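Local coordinates for protein ethylbenzene dehydrogenase alpha-subunit (Aromatoleum aromaticum, PDB 2IVF) that is a molybdopterin oxidoreductase-family subunit that binds molybdenum, two pterin guanosine dinucleotides and an iron/sulfur cluster, at residues Gly156-Val161 / Met644-Val649; Gly168-Ser173 / Leu629-Ala634; Glu636-Ser641 / Cys652-Glu657. All blocks are in the same frame, centred on the assembly; numbering follows the deposited sequence.

Contact 1: residues Gly156-Val161 / Met644-Val649; sequences GKWKRV and MYADIV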
loop_
_atom_site.group_PDB
_atom_site.type_symbol
_atom_site.label_atom_id
_atom_site.label_comp_id
_atom_site.label_asym_id
_atom_site.label_seq_id
_atom_site.Cartn_x
_atom_site.Cartn_y
_atom_site.Cartn_z
ATOM N N GLY A 156 -5.712 5.587 -27.929
ATOM C CA GLY A 156 -4.389 5.007 -27.687
ATOM C C GLY A 156 -3.457 5.140 -28.867
ATOM O O GLY A 156 -2.594 4.267 -29.112
ATOM N N LYS A 157 -3.664 6.214 -29.626
ATOM C CA LYS A 157 -2.815 6.552 -30.752
ATOM C C LYS A 157 -2.105 7.879 -30.462
ATOM O O LYS A 157 -2.750 8.946 -30.346
ATOM C CB LYS A 157 -3.630 6.657 -32.055
ATOM C CG LYS A 157 -4.379 5.378 -32.495
ATOM C CD LYS A 157 -4.965 5.564 -33.903
ATOM C CE LYS A 157 -5.758 4.347 -34.368
ATOM N NZ LYS A 157 -6.260 4.528 -35.742
ATOM N N TRP A 158 -0.777 7.797 -30.320
ATOM C CA TRP A 158 0.046 8.916 -29.942
ATOM C C TRP A 158 1.254 9.073 -30.849
ATOM O O TRP A 158 1.735 8.125 -31.482
ATOM C CB TRP A 158 0.592 8.649 -28.534
ATOM C CG TRP A 158 -0.408 8.495 -27.447
ATOM C CD1 TRP A 158 -0.776 7.339 -26.804
ATOM C CD2 TRP A 158 -1.110 9.559 -26.794
ATOM N NE1 TRP A 158 -1.680 7.630 -25.799
ATOM C CE2 TRP A 158 -1.890 8.985 -25.770
ATOM C CE3 TRP A 158 -1.137 10.949 -26.969
ATOM C CZ2 TRP A 158 -2.675 9.742 -24.942
ATOM C CZ3 TRP A 158 -1.941 11.704 -26.151
ATOM C CH2 TRP A 158 -2.694 11.103 -25.143
ATOM N N LYS A 159 1.742 10.302 -30.935
ATOM C CA LYS A 159 3.039 10.574 -31.545
ATOM C C LYS A 159 3.853 11.495 -30.648
ATOM O O LYS A 159 3.313 12.310 -29.880
ATOM C CB LYS A 159 2.851 11.188 -32.921
ATOM C CG LYS A 159 2.526 12.675 -32.941
ATOM C CD LYS A 159 2.233 13.119 -34.364
ATOM C CE LYS A 159 1.636 14.516 -34.425
ATOM N NZ LYS A 159 1.382 14.947 -35.819
ATOM N N ARG A 160 5.158 11.292 -30.687
ATOM C CA ARG A 160 6.064 12.130 -29.971
ATOM C C ARG A 160 6.112 13.479 -30.681
ATOM O O ARG A 160 6.145 13.531 -31.906
ATOM C CB ARG A 160 7.442 11.514 -30.064
ATOM C CG ARG A 160 8.521 12.285 -29.367
ATOM C CD ARG A 160 9.872 11.667 -29.680
ATOM N NE ARG A 160 10.958 12.439 -29.061
ATOM C CZ ARG A 160 12.257 12.131 -29.160
ATOM N NH1 ARG A 160 12.662 11.050 -29.835
ATOM N NH2 ARG A 160 13.165 12.907 -28.570
ATOM N N VAL A 161 6.144 14.563 -29.906
ATOM C CA VAL A 161 6.426 15.899 -30.436
ATOM C C VAL A 161 7.417 16.572 -29.498
ATOM O O VAL A 161 7.685 16.032 -28.431
ATOM C CB VAL A 161 5.144 16.735 -30.490
ATOM C CG1 VAL A 161 4.120 16.051 -31.396
ATOM C CG2 VAL A 161 4.588 16.904 -29.082
ATOM N N MET A 644 -4.850 9.174 -20.978
ATOM C CA MET A 644 -5.216 8.508 -22.223
ATOM C C MET A 644 -6.232 9.286 -23.031
ATOM O O MET A 644 -6.360 9.076 -24.229
ATOM C CB MET A 644 -5.667 7.076 -21.947
ATOM C CG MET A 644 -4.465 6.179 -21.589
ATOM S SD MET A 644 -3.377 5.936 -23.005
ATOM C CE MET A 644 -4.396 4.944 -24.123
ATOM N N TYR A 645 -6.963 10.187 -22.384
ATOM C CA TYR A 645 -7.937 11.014 -23.075
ATOM C C TYR A 645 -7.440 12.410 -23.376
ATOM O O TYR A 645 -8.165 13.218 -23.947
ATOM C CB TYR A 645 -9.205 11.143 -22.236
ATOM C CG TYR A 645 -9.945 9.871 -22.113
ATOM C CD1 TYR A 645 -9.593 8.968 -21.142
ATOM C CD2 TYR A 645 -10.988 9.536 -22.995
ATOM C CE1 TYR A 645 -10.248 7.783 -21.015
ATOM C CE2 TYR A 645 -11.665 8.319 -22.849
ATOM C CZ TYR A 645 -11.264 7.466 -21.829
ATOM O OH TYR A 645 -11.865 6.232 -21.601
ATOM N N ALA A 646 -6.200 12.686 -23.037
ATOM C CA ALA A 646 -5.637 13.999 -23.255
ATOM C C ALA A 646 -5.289 14.232 -24.718
ATOM O O ALA A 646 -5.134 13.297 -25.526
ATOM C CB ALA A 646 -4.376 14.161 -22.393
ATOM N N ASP A 647 -5.168 15.499 -25.070
ATOM C CA ASP A 647 -4.680 15.897 -26.354
ATOM C C ASP A 647 -3.183 15.969 -26.361
ATOM O O ASP A 647 -2.578 15.714 -27.387
ATOM C CB ASP A 647 -5.261 17.244 -26.730
ATOM C CG ASP A 647 -6.761 17.237 -26.679
ATOM O OD1 ASP A 647 -7.390 16.304 -27.249
ATOM O OD2 ASP A 647 -7.304 18.161 -26.057
ATOM N N ILE A 648 -2.601 16.330 -25.215
ATOM C CA ILE A 648 -1.172 16.538 -25.074
ATOM C C ILE A 648 -0.769 15.961 -23.722
ATOM O O ILE A 648 -1.408 16.237 -22.701
ATOM C CB ILE A 648 -0.813 18.065 -25.099
ATOM C CG1 ILE A 648 -1.119 18.712 -26.440
ATOM C CG2 ILE A 648 0.671 18.275 -24.737
ATOM C CD1 ILE A 648 -0.309 18.196 -27.623
ATOM N N VAL A 649 0.282 15.150 -23.697
ATOM C CA VAL A 649 0.828 14.668 -22.446
ATOM C C VAL A 649 2.275 15.140 -22.381
ATOM O O VAL A 649 3.061 14.899 -23.325
ATOM C CB VAL A 649 0.727 13.141 -22.344
ATOM C CG1 VAL A 649 1.347 12.641 -21.028
ATOM C CG2 VAL A 649 -0.751 12.689 -22.480
HETATM O O HOH W 1 -5.373 7.743 -26.221
#

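Contact 2: residues Gly168-Ser173 / Leu629-Ala634; sequences GDIADS and LKMIFA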
loop_
_atom_site.group_PDB
_atom_site.type_symbol
_atom_site.label_atom_id
_atom_site.label_comp_id
_atom_site.label_asym_id
_atom_site.label_seq_id
_atom_site.Cartn_x
_atom_site.Cartn_y
_atom_site.Cartn_z
ATOM N N GLY A 168 3.494 24.975 -27.057
ATOM C CA GLY A 168 2.891 25.910 -28.011
ATOM C C GLY A 168 1.406 25.656 -28.243
ATOM O O GLY A 168 0.596 26.597 -28.258
ATOM N N ASP A 169 1.031 24.394 -28.418
ATOM C CA ASP A 169 -0.398 24.078 -28.630
ATOM C C ASP A 169 -1.177 24.408 -27.386
ATOM O O ASP A 169 -2.299 24.901 -27.456
ATOM C CB ASP A 169 -0.645 22.602 -28.937
ATOM C CG ASP A 169 -0.132 22.178 -30.298
ATOM O OD1 ASP A 169 0.277 23.043 -31.096
ATOM O OD2 ASP A 169 -0.154 20.953 -30.548
ATOM N N ILE A 170 -0.600 24.100 -26.234
ATOM C CA ILE A 170 -1.267 24.403 -24.990
ATOM C C ILE A 170 -1.479 25.905 -24.842
ATOM O O ILE A 170 -2.573 26.356 -24.469
ATOM C CB ILE A 170 -0.485 23.869 -23.785
ATOM C CG1 ILE A 170 -0.475 22.339 -23.825
ATOM C CG2 ILE A 170 -1.105 24.411 -22.502
ATOM C CD1 ILE A 170 0.586 21.676 -22.931
ATOM N N ALA A 171 -0.439 26.676 -25.126
ATOM C CA ALA A 171 -0.510 28.122 -24.997
ATOM C C ALA A 171 -1.527 28.716 -25.934
ATOM O O ALA A 171 -2.277 29.624 -25.577
ATOM C CB ALA A 171 0.844 28.720 -25.303
ATOM N N ASP A 172 -1.522 28.242 -27.169
ATOM C CA ASP A 172 -2.535 28.701 -28.113
ATOM C C ASP A 172 -3.947 28.402 -27.623
ATOM O O ASP A 172 -4.848 29.224 -27.825
ATOM C CB ASP A 172 -2.321 28.071 -29.473
ATOM C CG ASP A 172 -1.349 28.844 -30.333
ATOM O OD1 ASP A 172 -1.122 30.063 -30.131
ATOM O OD2 ASP A 172 -0.802 28.202 -31.239
ATOM N N SER A 173 -4.172 27.230 -27.037
ATOM C CA SER A 173 -5.530 26.906 -26.569
ATOM C C SER A 173 -5.941 27.822 -25.381
ATOM O O SER A 173 -7.100 28.260 -25.270
ATOM C CB SER A 173 -5.648 25.442 -26.196
ATOM O OG SER A 173 -5.039 25.225 -24.931
ATOM N N LEU A 629 -14.389 20.584 -24.366
ATOM C CA LEU A 629 -12.997 20.971 -24.159
ATOM C C LEU A 629 -12.217 20.980 -25.456
ATOM O O LEU A 629 -12.215 19.977 -26.183
ATOM C CB LEU A 629 -12.323 20.024 -23.159
ATOM C CG LEU A 629 -12.823 20.084 -21.713
ATOM C CD1 LEU A 629 -12.109 19.049 -20.919
ATOM C CD2 LEU A 629 -12.569 21.485 -21.109
ATOM N N LYS A 630 -11.557 22.111 -25.721
ATOM C CA LYS A 630 -10.664 22.283 -26.882
ATOM C C LYS A 630 -9.274 21.686 -26.609
ATOM O O LYS A 630 -8.585 21.241 -27.544
ATOM C CB LYS A 630 -10.478 23.761 -27.205
ATOM C CG LYS A 630 -11.734 24.449 -27.713
ATOM C CD LYS A 630 -12.098 24.089 -29.169
ATOM C CE LYS A 630 -11.382 24.991 -30.183
ATOM N NZ LYS A 630 -11.755 24.756 -31.632
ATOM N N MET A 631 -8.851 21.718 -25.350
ATOM C CA MET A 631 -7.526 21.201 -24.981
ATOM C C MET A 631 -7.566 20.532 -23.644
ATOM O O MET A 631 -7.950 21.130 -22.628
ATOM C CB MET A 631 -6.502 22.343 -24.949
ATOM C CG MET A 631 -5.160 22.020 -24.362
ATOM S SD MET A 631 -4.274 20.764 -25.307
ATOM C CE MET A 631 -4.067 21.644 -26.895
ATOM N N ILE A 632 -7.075 19.299 -23.629
ATOM C CA ILE A 632 -6.862 18.592 -22.413
ATOM C C ILE A 632 -5.404 18.271 -22.414
ATOM O O ILE A 632 -4.920 17.622 -23.347
ATOM C CB ILE A 632 -7.661 17.279 -22.365
ATOM C CG1 ILE A 632 -9.131 17.577 -22.584
ATOM C CG2 ILE A 632 -7.398 16.597 -21.044
ATOM C CD1 ILE A 632 -10.069 16.323 -22.702
ATOM N N PHE A 633 -4.686 18.742 -21.404
ATOM C CA PHE A 633 -3.270 18.421 -21.337
ATOM C C PHE A 633 -2.909 17.938 -19.956
ATOM O O PHE A 633 -3.504 18.345 -18.946
ATOM C CB PHE A 633 -2.392 19.580 -21.801
ATOM C CG PHE A 633 -2.399 20.795 -20.873
ATOM C CD1 PHE A 633 -3.449 21.690 -20.893
ATOM C CD2 PHE A 633 -1.346 21.035 -19.997
ATOM C CE1 PHE A 633 -3.430 22.833 -20.089
ATOM C CE2 PHE A 633 -1.363 22.157 -19.160
ATOM C CZ PHE A 633 -2.397 23.044 -19.216
ATOM N N ALA A 634 -1.949 17.029 -19.930
ATOM C CA ALA A 634 -1.550 16.376 -18.720
ATOM C C ALA A 634 -0.074 16.600 -18.491
ATOM O O ALA A 634 0.730 16.526 -19.440
ATOM C CB ALA A 634 -1.825 14.915 -18.800
#

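Contact 3: residues Glu636-Ser641 / Cys652-Glu657; sequences ETRMSS and CAWYYE. With MD1 (phosphoric acid 4-(2-amino-4-oxo-3,4,5,6,-tetrahydro-pteridin-6-yl)-2-hydroxy-3,4-dimercapto-but-3-en-yl ester guanylate ester), chain N.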
loop_
_atom_site.group_PDB
_atom_site.type_symbol
_atom_site.label_atom_id
_atom_site.label_comp_id
_atom_site.label_asym_id
_atom_site.label_seq_id
_atom_site.Cartn_x
_atom_site.Cartn_y
_atom_site.Cartn_z
ATOM N N GLU A 636 2.348 14.589 -16.568
ATOM C CA GLU A 636 2.386 13.260 -16.000
ATOM C C GLU A 636 3.735 12.600 -16.045
ATOM O O GLU A 636 4.573 12.839 -16.931
ATOM C CB GLU A 636 1.363 12.371 -16.738
ATOM C CG GLU A 636 0.031 12.186 -16.039
ATOM C CD GLU A 636 0.053 11.412 -14.757
ATOM O OE1 GLU A 636 1.128 10.922 -14.287
ATOM O OE2 GLU A 636 -1.061 11.283 -14.199
ATOM N N THR A 637 3.940 11.724 -15.084
ATOM C CA THR A 637 5.037 10.790 -15.100
ATOM C C THR A 637 4.593 9.467 -15.679
ATOM O O THR A 637 5.416 8.657 -16.113
ATOM C CB THR A 637 5.520 10.511 -13.677
ATOM O OG1 THR A 637 4.397 10.127 -12.887
ATOM C CG2 THR A 637 6.160 11.766 -13.087
ATOM N N ARG A 638 3.284 9.259 -15.699
ATOM C CA ARG A 638 2.722 7.959 -15.892
ATOM C C ARG A 638 1.499 8.068 -16.833
ATOM O O ARG A 638 0.805 9.097 -16.871
ATOM C CB ARG A 638 2.352 7.450 -14.493
ATOM C CG ARG A 638 1.733 6.102 -14.352
ATOM C CD ARG A 638 1.192 5.914 -12.912
ATOM N NE ARG A 638 -0.076 6.614 -12.808
ATOM C CZ ARG A 638 -1.261 6.079 -13.092
ATOM N NH1 ARG A 638 -1.383 4.808 -13.480
ATOM N NH2 ARG A 638 -2.319 6.832 -13.024
ATOM N N MET A 639 1.266 7.024 -17.624
ATOM C CA MET A 639 0.112 7.015 -18.518
ATOM C C MET A 639 -1.129 6.602 -17.731
ATOM O O MET A 639 -1.514 5.422 -17.671
ATOM C CB MET A 639 0.320 6.159 -19.754
ATOM C CG MET A 639 -0.836 6.274 -20.702
ATOM S SD MET A 639 -1.018 7.928 -21.406
ATOM C CE MET A 639 0.276 7.979 -22.627
ATOM N N SER A 640 -1.711 7.596 -17.063
ATOM C CA SER A 640 -2.938 7.397 -16.294
ATOM C C SER A 640 -4.093 7.177 -17.228
ATOM O O SER A 640 -4.016 7.496 -18.396
ATOM C CB SER A 640 -3.229 8.621 -15.408
ATOM O OG SER A 640 -3.616 9.730 -16.173
ATOM N N SER A 641 -5.178 6.632 -16.690
ATOM C CA SER A 641 -6.367 6.440 -17.466
ATOM C C SER A 641 -6.873 7.760 -17.998
ATOM O O SER A 641 -7.362 7.823 -19.142
ATOM C CB SER A 641 -7.443 5.731 -16.634
ATOM O OG SER A 641 -7.821 6.513 -15.546
ATOM N N CYS A 652 7.046 14.266 -17.048
ATOM C CA CYS A 652 7.609 14.868 -15.866
ATOM C C CYS A 652 8.586 13.978 -15.118
ATOM O O CYS A 652 8.584 12.739 -15.201
ATOM C CB CYS A 652 6.498 15.307 -14.909
ATOM S SG CYS A 652 5.468 16.543 -15.670
ATOM N N ALA A 653 9.452 14.671 -14.401
ATOM C CA ALA A 653 10.434 14.050 -13.563
ATOM C C ALA A 653 9.683 13.428 -12.383
ATOM O O ALA A 653 8.680 13.971 -11.931
ATOM C CB ALA A 653 11.444 15.115 -13.111
ATOM N N TRP A 654 10.133 12.276 -11.888
ATOM C CA TRP A 654 9.429 11.609 -10.796
ATOM C C TRP A 654 10.256 11.710 -9.496
ATOM O O TRP A 654 11.209 12.473 -9.401
ATOM C CB TRP A 654 9.173 10.134 -11.180
ATOM C CG TRP A 654 7.845 9.593 -10.794
ATOM C CD1 TRP A 654 6.963 10.123 -9.897
ATOM C CD2 TRP A 654 7.233 8.399 -11.292
ATOM N NE1 TRP A 654 5.846 9.362 -9.823
ATOM C CE2 TRP A 654 5.969 8.304 -10.688
ATOM C CE3 TRP A 654 7.626 7.412 -12.215
ATOM C CZ2 TRP A 654 5.099 7.244 -10.934
ATOM C CZ3 TRP A 654 6.756 6.344 -12.463
ATOM C CH2 TRP A 654 5.504 6.284 -11.839
ATOM N N TYR A 655 9.917 10.905 -8.500
ATOM C CA TYR A 655 10.602 10.992 -7.202
ATOM C C TYR A 655 12.036 10.538 -7.394
ATOM O O TYR A 655 12.320 9.610 -8.175
ATOM C CB TYR A 655 9.895 10.194 -6.083
ATOM C CG TYR A 655 8.390 10.280 -6.168
ATOM C CD1 TYR A 655 7.746 11.441 -6.625
ATOM C CD2 TYR A 655 7.606 9.186 -5.847
ATOM C CE1 TYR A 655 6.384 11.495 -6.728
ATOM C CE2 TYR A 655 6.249 9.235 -5.955
ATOM C CZ TYR A 655 5.651 10.364 -6.397
ATOM O OH TYR A 655 4.329 10.347 -6.515
ATOM N N TYR A 656 12.933 11.229 -6.701
ATOM C CA TYR A 656 14.394 11.003 -6.773
ATOM C C TYR A 656 15.031 11.675 -7.966
ATOM O O TYR A 656 16.269 11.671 -8.101
ATOM C CB TYR A 656 14.815 9.542 -6.851
ATOM C CG TYR A 656 14.262 8.535 -5.874
ATOM C CD1 TYR A 656 13.651 8.912 -4.673
ATOM C CD2 TYR A 656 14.393 7.172 -6.157
ATOM C CE1 TYR A 656 13.143 7.954 -3.801
ATOM C CE2 TYR A 656 13.899 6.214 -5.323
ATOM C CZ TYR A 656 13.285 6.600 -4.113
ATOM O OH TYR A 656 12.808 5.644 -3.267
ATOM N N GLU A 657 14.222 12.258 -8.836
ATOM C CA GLU A 657 14.712 12.817 -10.119
ATOM C C GLU A 657 14.579 14.332 -10.173
ATOM O O GLU A 657 14.832 14.964 -11.214
ATOM C CB GLU A 657 13.936 12.241 -11.282
ATOM C CG GLU A 657 14.105 10.736 -11.481
ATOM C CD GLU A 657 13.296 10.200 -12.645
ATOM O OE1 GLU A 657 12.313 10.855 -13.025
ATOM O OE2 GLU A 657 13.642 9.113 -13.175
HETATM P PB MD1 N . -5.804 11.404 -7.653
HETATM O O3B MD1 N . -4.873 10.130 -7.765
HETATM O O1B MD1 N . -4.992 12.482 -7.031
HETATM O O2B MD1 N . -6.626 11.622 -8.864
HETATM O O3A MD1 N . -6.843 10.923 -6.555
HETATM C C10 MD1 N . -6.639 11.128 -5.140
HETATM C C11 MD1 N . -7.776 10.356 -4.491
HETATM O O11 MD1 N . -7.332 8.959 -4.561
HETATM C C12 MD1 N . -7.910 10.741 -3.042
HETATM S S12 MD1 N . -6.665 11.566 -2.208
HETATM C C13 MD1 N . -9.012 10.381 -2.309
HETATM S S13 MD1 N . -9.168 10.750 -0.670
HETATM C C14 MD1 N . -10.167 9.667 -2.902
HETATM N N15 MD1 N . -10.513 8.385 -2.388
HETATM C C16 MD1 N . -11.486 7.620 -2.977
HETATM C C15 MD1 N . -11.842 6.446 -2.339
HETATM O O14 MD1 N . -11.304 6.095 -1.255
HETATM N N17 MD1 N . -12.748 5.688 -3.008
HETATM C C17 MD1 N . -13.326 6.111 -4.205
HETATM N N16 MD1 N . -14.220 5.301 -4.753
HETATM N N18 MD1 N . -12.989 7.283 -4.769
HETATM C C20 MD1 N . -12.090 8.031 -4.166
HETATM N N8 MD1 N . -11.783 9.240 -4.704
HETATM C C7 MD1 N . -10.771 10.131 -4.205
HETATM P PA MD1 N . -4.230 9.342 -9.012
HETATM O O1A MD1 N . -3.036 8.642 -8.449
HETATM O O2A MD1 N . -5.289 8.499 -9.610
HETATM O "O5'" MD1 N . -3.789 10.438 -10.060
HETATM C "C5'" MD1 N . -2.660 11.230 -9.707
HETATM C "C4'" MD1 N . -1.697 11.243 -10.821
HETATM O "O4'" MD1 N . -0.567 11.916 -10.279
HETATM C "C1'" MD1 N . 0.545 11.364 -10.985
HETATM N N9 MD1 N . 1.845 11.587 -10.337
HETATM C C4 MD1 N . 2.727 12.475 -10.772
HETATM N N3 MD1 N . 2.643 13.339 -11.811
HETATM C C2 MD1 N . 3.651 14.170 -12.074
HETATM N N2 MD1 N . 3.569 15.052 -13.106
HETATM N N1 MD1 N . 4.799 14.061 -11.315
HETATM C C6 MD1 N . 4.952 13.207 -10.249
HETATM O O6 MD1 N . 5.993 13.241 -9.593
HETATM C C5 MD1 N . 3.862 12.374 -9.951
HETATM N N7 MD1 N . 3.628 11.424 -9.052
HETATM C C8 MD1 N . 2.397 10.963 -9.292
HETATM C "C2'" MD1 N . 0.259 9.867 -11.045
HETATM O "O2'" MD1 N . 0.933 9.190 -12.134
HETATM C "C3'" MD1 N . -1.273 9.803 -11.132
HETATM O "O3'" MD1 N . -1.729 9.432 -12.459
#

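Contact 1: residues Gly156-Val161 / Met644-Val649
Trp158 meets the 644-649 segment with both ends of its indole, the NE1 end against Met644 and the CH2 end against Ala646 and Val649. NE1 of Trp158 directs its N-H at SD of Met644, 3.7 Å away with an N-H...S angle of 160°, which qualifies as a weak hydrogen bond. The same sulfur lies 86° off the normal of the five-membered ring, so the Met-aromatic contact is made at the edge. At the far end of the indole, Trp158 CH2 comes obliquely to 3.3 Å from Ala646 O and to 3.7 Å from Val649 CG2. Met644 bends at chi2, placing SD, and again at chi3 (both -68°), so that its methyl CE packs on the bare CA of Gly156 at 3.6 Å. One water joins the two backbones beside this methyl: it accepts from Gly156 N at 2.8 Å and donates to Met644 O at 2.6 Å.

In the next shell, strand 147-149 runs between strands 158-160 and 648-651 in the sheet, and its Leu147 and Arg149 touch the indole. Phe103 of the beta-subunit packs on Trp158, and Val102 of the beta-subunit on Met644, which places the contact at the interface with that subunit.

The direct touch between the segments is thus mostly non-polar, the water giving the shorter polar link, while strand 147-149 ties both into the sheet.

Contact 2: residues Gly168-Ser173 / Leu629-Ala634
Met631 reaches from its strand toward Ser173 and Asp169 on the helix. Met631 CB lies 3.2 Å from Ser173 OG and 3.4 Å from Ser173 CB, the latter a tight carbon pair. Met631 CG, anti to the backbone N, remains beside the serine, 3.3 Å from Ser173 OG. The chain then bends at chi2 and chi3 (both 63°); Met631 SD lies 4.4 Å from Ile170 CG1, and Met631 CE ends 3.7 Å from Asp169 O. The hydroxyl against which Met631 starts is already engaged, because Ser173 OG donates to Ile170 O, 2.8 Å away, within its own helix.

A second apolar pair continues the interface. Ile170 CG2 stands over the centre of the Phe633 ring, 3.7 Å from the centroid and 12° off the normal, a CH-pi contact, while CD1 of Ile170 touches the CD2 side of the ring. Ile694 of helix 687-704 touches both side chains.

The axes of helix 168-173 and strand 631-634 approach to 9.2 Å at 136° between their directions. A helix laid on strands 602-606, 631-636 and 648-651, which run parallel to one another, with every other strand residue facing it, is typical of layered alpha/beta domains.

Contact 3: residues Glu636-Ser641 / Cys652-Glu657
Thr637 sits on one face of the Trp654 indole, crossing it at about a right angle: CB is 3.7 Å from the centroid of the five-membered ring and 13° off its normal, a CH-pi contact, and OG1 is offset toward the rim. Trp654 CD1 lies 3.5 Å above one face of the Tyr655 ring, offset toward its rim. Around the base, Thr637 CG2 comes to 3.2 Å from MD1 N1, and Trp654 NE1 and Tyr655 OH approach MD1 N7. The Arg638 guanidinium has the backbone N of Ser640 over one face and the ribose hydroxyls of MD1 at its edge.

Arg638 NE donates to MD1 O2' at 2.8 Å, and Arg638 NH2 to MD1 O3' at 2.7 Å and 167°. A bend at chi3 (79°) places NE for this. Each oxygen of the Glu636 carboxylate accepts one ribose hydroxyl: MD1 O2' donates to OE1 at 2.8 Å and MD1 O3' to OE2 at 2.6 Å. OE1 also receives Arg638 N from above the carboxylate plane, and Asp922 forms a salt bridge with Arg638 NH2, which would hold the guanidinium in position.

The two loops are tied by Cys652 N, which donates to Glu636 O at 2.9 Å from above the carbonyl plane. An acidic residue at the end of a parallel strand, gripping both hydroxyls of a nucleotide ribose, recalls Rossmann-like nucleotide sites; here it forms part of the MD1 pocket.

Contacts 1 and 2, with centres about 12 Å apart, share one mixed sheet: strands 648-651 and 631-636 are neighbours, joined by Asp647 OD2 to Ile632 N at 2.7 Å and Ile648 O to Ala634 N at 2.9 Å, both probable hydrogen bonds. Contact 3 lies in the loops that follow these two strands, so the sheet packed in contacts 1 and 2 leads directly into the MD1 pocket. Met639 bridges contacts 1 and 3, its CG 3.4 Å from Met644 SD. Contacts 2 and 3 are linked by sequence alone, their centres about 19 Å apart. The side chains of Val649 and Phe633 stay about 9 and 10 Å from MD1, whereas contact 3 binds it directly.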